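Local atomic coordinates of peptidase M42 (Thaumarchaeota archaeon SCGC AB-539-E09, PDB entry 5DS0), a protein that is probably a metal-dependent aminopeptidase of the M42 (TET) family, removing residues from the N termini of peptides, with cobalt ions bound in this crystal. Residues Leu9-Thr12 against Leu13-Phe17; Glu214-Gly217 against Leu218-Ala221. All blocks are in the same frame, centred on the assembly; numbering follows the deposited sequence.

Both interactions are local, and neither closes a long loop. Following the chain from the N terminus, interaction 1 comes first. It joins successive turns of helix 2-15 and runs into the chain that leaves that helix. Interaction 2 opens much later, after strand 205-211, and closes the short turn that leads into helix 219-228. The two are in series, neither nested nor crossed. Their centres lie about 20 Å apart, on opposite sides of the centre of the chain, and they do not touch. Helix 179-197 relates them: Met-14 packs on its first turn at Phe-179 and Arg-182, while Asp-180 there shares a cobalt ion with Glu-215.

Interaction 1 of 2, residues Leu9-Thr12 against Leu13-Phe17; sequences LMKT and LMEAF
Glu-15 folds back along the last turn of helix 2-15 to meet Lys-11, one turn earlier. Its CB lies 3.3 Å from the backbone O of Lys-11, and CG passes close to the same oxygen. CG stands beside the backbone N (chi1 -75°), and the chain runs extended from there, which carries the carboxylate back to the lysine amine. At the tip, OE1 is 3.4 Å from Lys-11 NZ, a salt bridge whose hydrogen bond is weak. NZ lies almost equally near both carboxylate oxygens. OE2 has a stronger partner, the backbone N of Phe-165, so the carboxylate ties the helix to that loop. Lys-11 reaches over with a straight aliphatic chain that bends at its last torsion (chi4 -77°), and its CG also lies near Glu-15 OE1. With an alanine here instead of Glu-15, Lys-11 would probably lose this charge partner and the amide of Phe-165 its acceptor.

Two apolar pairs repeat the four-residue spacing. Leu-9 CG meets Leu-13 CD1 at 3.9 Å, the two side chains crossing at a slant. The selenomethionine Met-14 bends so that its methyl CE comes 3.7 Å from CG of Met-10, also a selenomethionine. The usual i to i+4 backbone bonds accompany these pairs. Leu-13 N bonds to Leu-9 O at 2.9 Å, and Met-14 N to Met-10 O at 3.0 Å. Glu-15 N bonds to Lys-11 O with an N-H...O angle of 136°. Ala-16 then leaves helical geometry.

Helix 2-15 packs against two other helices on different faces. Leu-9, Thr-12 and Leu-13 pack on Tyr-33, Ile-29 and Val-26 of helix 24-34. Met-10 and Met-14 rest on helix 179-197, where Arg-182 also bonds to the carbonyls of Leu-13 and Ala-16. Beyond the helix, Phe-17 reaches strand 158-161.

Interaction 2 of 2, residues Glu214-Gly217 against Leu218-Ala221; sequences EEVG and LRGA. With CO (cobalt (II) ion), chain U.
The loop that leads into helix 219-228 holds two adjacent glutamates of the dinuclear cobalt site, and Leu-218 turns back on the first of them. Leu-218 N donates to the backbone O of Glu-214 at 3.1 Å. The bond is straight at the hydrogen (167°), with the donor tilted from the carbonyl plane. Gly-217 N bonds to the same oxygen from the same face, so two amides grip one carbonyl. Gly-217 has phi 137°, where a side chain would crowd the carbonyl before it. Leu-218 follows with a positive phi at the N-cap position.

The side chains of Glu-214 and Leu-218 run side by side, pointing the same way. With CG opposite the backbone N (chi1 -168°), Glu-214 places CG 3.7 Å from Leu-218 CD2. The bend at chi2 directs the carboxylate, and Glu-214 OE2 comes 3.2 Å from Leu-218 CD2. The Glu-215 carboxylate comes to the same metal site and chelates one cobalt, with OE1 at 2.4 Å and OE2 at 2.2 Å. Asp-180 and His-325 complete that site. Glu-214 serves the other cobalt, with His-66, Asp-180 and Glu-237.

Further along, Val-216 and Arg-219 cross at about a right angle. Val-216 CG2 is 3.5 Å from Arg-219 NH1, and Val-216 O sits 3.0 Å above the guanidinium plane of Arg-219, offset toward its rim, without a hydrogen bond.

Asp-68 accepts a hydrogen bond from the backbone N of Glu-215, between strand 205-211 and helix 219-228. Outward, Val-216 and Arg-219 pack on Ile-270 and Ser-268 of the second subunit, so the turn joins the metal site to a subunit interface.

Interaction 1 of 2, residues Leu9-Thr12 against Leu13-Phe17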
loop_
_atom_site.group_PDB
_atom_site.type_symbol
_atom_site.label_atom_id
_atom_site.label_comp_id
_atom_site.label_asym_id
_atom_site.label_seq_id
_atom_site.Cartn_x
_atom_site.Cartn_y
_atom_site.Cartn_z
ATOM N N LEU C 9 28.223 -24.987 41.389
ATOM C CA LEU C 9 27.383 -23.841 41.670
ATOM C C LEU C 9 26.851 -23.233 40.384
ATOM O O LEU C 9 25.652 -23.050 40.236
ATOM C CB LEU C 9 28.147 -22.780 42.442
ATOM C CG LEU C 9 27.399 -21.464 42.657
ATOM C CD1 LEU C 9 26.200 -21.690 43.546
ATOM C CD2 LEU C 9 28.295 -20.397 43.253
HETATM N N MSE C 10 27.743 -22.971 39.436
HETATM C CA MSE C 10 27.338 -22.421 38.142
HETATM C C MSE C 10 26.243 -23.259 37.555
HETATM O O MSE C 10 25.199 -22.750 37.226
HETATM C CB MSE C 10 28.509 -22.272 37.167
HETATM C CG MSE C 10 28.140 -21.241 36.112
HETATM SE SE MSE C 10 29.517 -21.056 34.697
HETATM C CE MSE C 10 30.776 -20.012 35.794
ATOM N N LYS C 11 26.473 -24.557 37.421
ATOM C CA LYS C 11 25.478 -25.468 36.850
ATOM C C LYS C 11 24.139 -25.364 37.572
ATOM O O LYS C 11 23.092 -25.253 36.959
ATOM C CB LYS C 11 26.000 -26.912 36.908
ATOM C CG LYS C 11 25.089 -27.960 36.304
ATOM C CD LYS C 11 25.793 -29.303 36.282
ATOM C CE LYS C 11 25.258 -30.232 35.203
ATOM N NZ LYS C 11 23.957 -30.815 35.629
ATOM N N THR C 12 24.191 -25.408 38.885
ATOM C CA THR C 12 22.991 -25.419 39.687
ATOM C C THR C 12 22.190 -24.136 39.544
ATOM O O THR C 12 20.960 -24.176 39.470
ATOM C CB THR C 12 23.363 -25.664 41.150
ATOM O OG1 THR C 12 23.979 -26.945 41.229
ATOM C CG2 THR C 12 22.147 -25.665 42.045
ATOM N N LEU C 13 22.892 -23.011 39.521
ATOM C CA LEU C 13 22.268 -21.711 39.279
ATOM C C LEU C 13 21.566 -21.620 37.930
ATOM O O LEU C 13 20.394 -21.278 37.862
ATOM C CB LEU C 13 23.312 -20.591 39.322
ATOM C CG LEU C 13 23.861 -20.181 40.684
ATOM C CD1 LEU C 13 25.018 -19.215 40.479
ATOM C CD2 LEU C 13 22.778 -19.552 41.525
HETATM N N MSE C 14 22.291 -21.921 36.860
HETATM C CA MSE C 14 21.731 -21.813 35.519
HETATM C C MSE C 14 20.611 -22.801 35.296
HETATM O O MSE C 14 19.792 -22.598 34.399
HETATM C CB MSE C 14 22.782 -22.051 34.436
HETATM C CG MSE C 14 24.001 -21.131 34.470
HETATM SE SE MSE C 14 23.610 -19.278 35.021
HETATM C CE MSE C 14 25.269 -18.938 36.017
ATOM N N GLU C 15 20.578 -23.890 36.066
ATOM C CA GLU C 15 19.528 -24.891 35.909
ATOM C C GLU C 15 18.360 -24.704 36.873
ATOM O O GLU C 15 17.321 -25.314 36.703
ATOM C CB GLU C 15 20.108 -26.298 36.037
ATOM C CG GLU C 15 20.895 -26.740 34.807
ATOM C CD GLU C 15 21.317 -28.197 34.863
ATOM O OE1 GLU C 15 21.193 -28.804 35.957
ATOM O OE2 GLU C 15 21.775 -28.735 33.822
ATOM N N ALA C 16 18.530 -23.843 37.870
ATOM C CA ALA C 16 17.486 -23.571 38.862
ATOM C C ALA C 16 16.276 -22.899 38.275
ATOM O O ALA C 16 16.355 -22.191 37.269
ATOM C CB ALA C 16 18.040 -22.704 39.980
ATOM N N PHE C 17 15.153 -23.092 38.947
ATOM C CA PHE C 17 13.900 -22.438 38.597
ATOM C C PHE C 17 13.804 -21.091 39.313
ATOM O O PHE C 17 13.751 -21.062 40.547
ATOM C CB PHE C 17 12.747 -23.343 39.030
ATOM C CG PHE C 17 11.398 -22.884 38.576
ATOM C CD1 PHE C 17 10.735 -21.860 39.239
ATOM C CD2 PHE C 17 10.767 -23.503 37.516
ATOM C CE1 PHE C 17 9.487 -21.445 38.839
ATOM C CE2 PHE C 17 9.515 -23.091 37.103
ATOM C CZ PHE C 17 8.875 -22.055 37.765
#

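Interaction 2 of 2, residues Glu214-Gly217 against Leu218-Ala221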
loop_
_atom_site.group_PDB
_atom_site.type_symbol
_atom_site.label_atom_id
_atom_site.label_comp_id
_atom_site.label_asym_id
_atom_site.label_seq_id
_atom_site.Cartn_x
_atom_site.Cartn_y
_atom_site.Cartn_z
ATOM N N GLU C 214 14.625 -7.760 38.517
ATOM C CA GLU C 214 15.251 -6.808 37.582
ATOM C C GLU C 214 14.522 -6.798 36.252
ATOM O O GLU C 214 14.261 -5.740 35.701
ATOM C CB GLU C 214 16.713 -7.162 37.314
ATOM C CG GLU C 214 17.552 -6.104 36.581
ATOM C CD GLU C 214 17.538 -6.147 35.035
ATOM O OE1 GLU C 214 17.367 -7.223 34.394
ATOM O OE2 GLU C 214 17.732 -5.073 34.426
ATOM N N GLU C 215 14.178 -7.981 35.742
ATOM C CA GLU C 215 13.697 -8.102 34.369
ATOM C C GLU C 215 12.304 -7.474 34.164
ATOM O O GLU C 215 11.885 -7.290 33.023
ATOM C CB GLU C 215 13.708 -9.569 33.884
ATOM C CG GLU C 215 15.075 -10.239 33.889
ATOM C CD GLU C 215 15.999 -9.849 32.721
ATOM O OE1 GLU C 215 15.784 -8.796 32.114
ATOM O OE2 GLU C 215 16.958 -10.602 32.396
ATOM N N VAL C 216 11.612 -7.145 35.256
ATOM C CA VAL C 216 10.280 -6.535 35.183
ATOM C C VAL C 216 10.234 -5.080 35.679
ATOM O O VAL C 216 9.145 -4.532 35.821
ATOM C CB VAL C 216 9.184 -7.358 35.945
ATOM C CG1 VAL C 216 8.999 -8.728 35.328
ATOM C CG2 VAL C 216 9.497 -7.484 37.427
ATOM N N GLY C 217 11.379 -4.442 35.912
ATOM C CA GLY C 217 11.390 -3.024 36.306
ATOM C C GLY C 217 12.348 -2.613 37.417
ATOM O O GLY C 217 12.094 -1.624 38.128
ATOM N N LEU C 218 13.458 -3.334 37.566
ATOM C CA LEU C 218 14.522 -2.981 38.526
ATOM C C LEU C 218 13.998 -2.877 39.967
ATOM O O LEU C 218 14.430 -2.024 40.745
ATOM C CB LEU C 218 15.232 -1.683 38.088
ATOM C CG LEU C 218 15.463 -1.518 36.582
ATOM C CD1 LEU C 218 16.051 -0.144 36.269
ATOM C CD2 LEU C 218 16.342 -2.639 36.043
ATOM N N ARG C 219 13.073 -3.761 40.308
ATOM C CA ARG C 219 12.302 -3.614 41.530
ATOM C C ARG C 219 13.106 -3.964 42.776
ATOM O O ARG C 219 13.110 -3.213 43.733
ATOM C CB ARG C 219 11.007 -4.426 41.429
ATOM C CG ARG C 219 10.116 -3.912 40.313
ATOM C CD ARG C 219 8.765 -4.585 40.282
ATOM N NE ARG C 219 7.979 -4.132 39.128
ATOM C CZ ARG C 219 7.008 -4.834 38.543
ATOM N NH1 ARG C 219 6.669 -6.050 38.982
ATOM N NH2 ARG C 219 6.364 -4.325 37.506
ATOM N N GLY C 220 13.783 -5.099 42.758
ATOM C CA GLY C 220 14.591 -5.522 43.900
ATOM C C GLY C 220 15.796 -4.637 44.168
ATOM O O GLY C 220 16.200 -4.474 45.314
ATOM N N ALA C 221 16.358 -4.047 43.115
ATOM C CA ALA C 221 17.439 -3.077 43.261
ATOM C C ALA C 221 17.039 -1.854 44.100
ATOM O O ALA C 221 17.815 -1.380 44.918
ATOM C CB ALA C 221 17.889 -2.617 41.894
HETATM CO CO CO U . 18.006 -9.076 31.203
#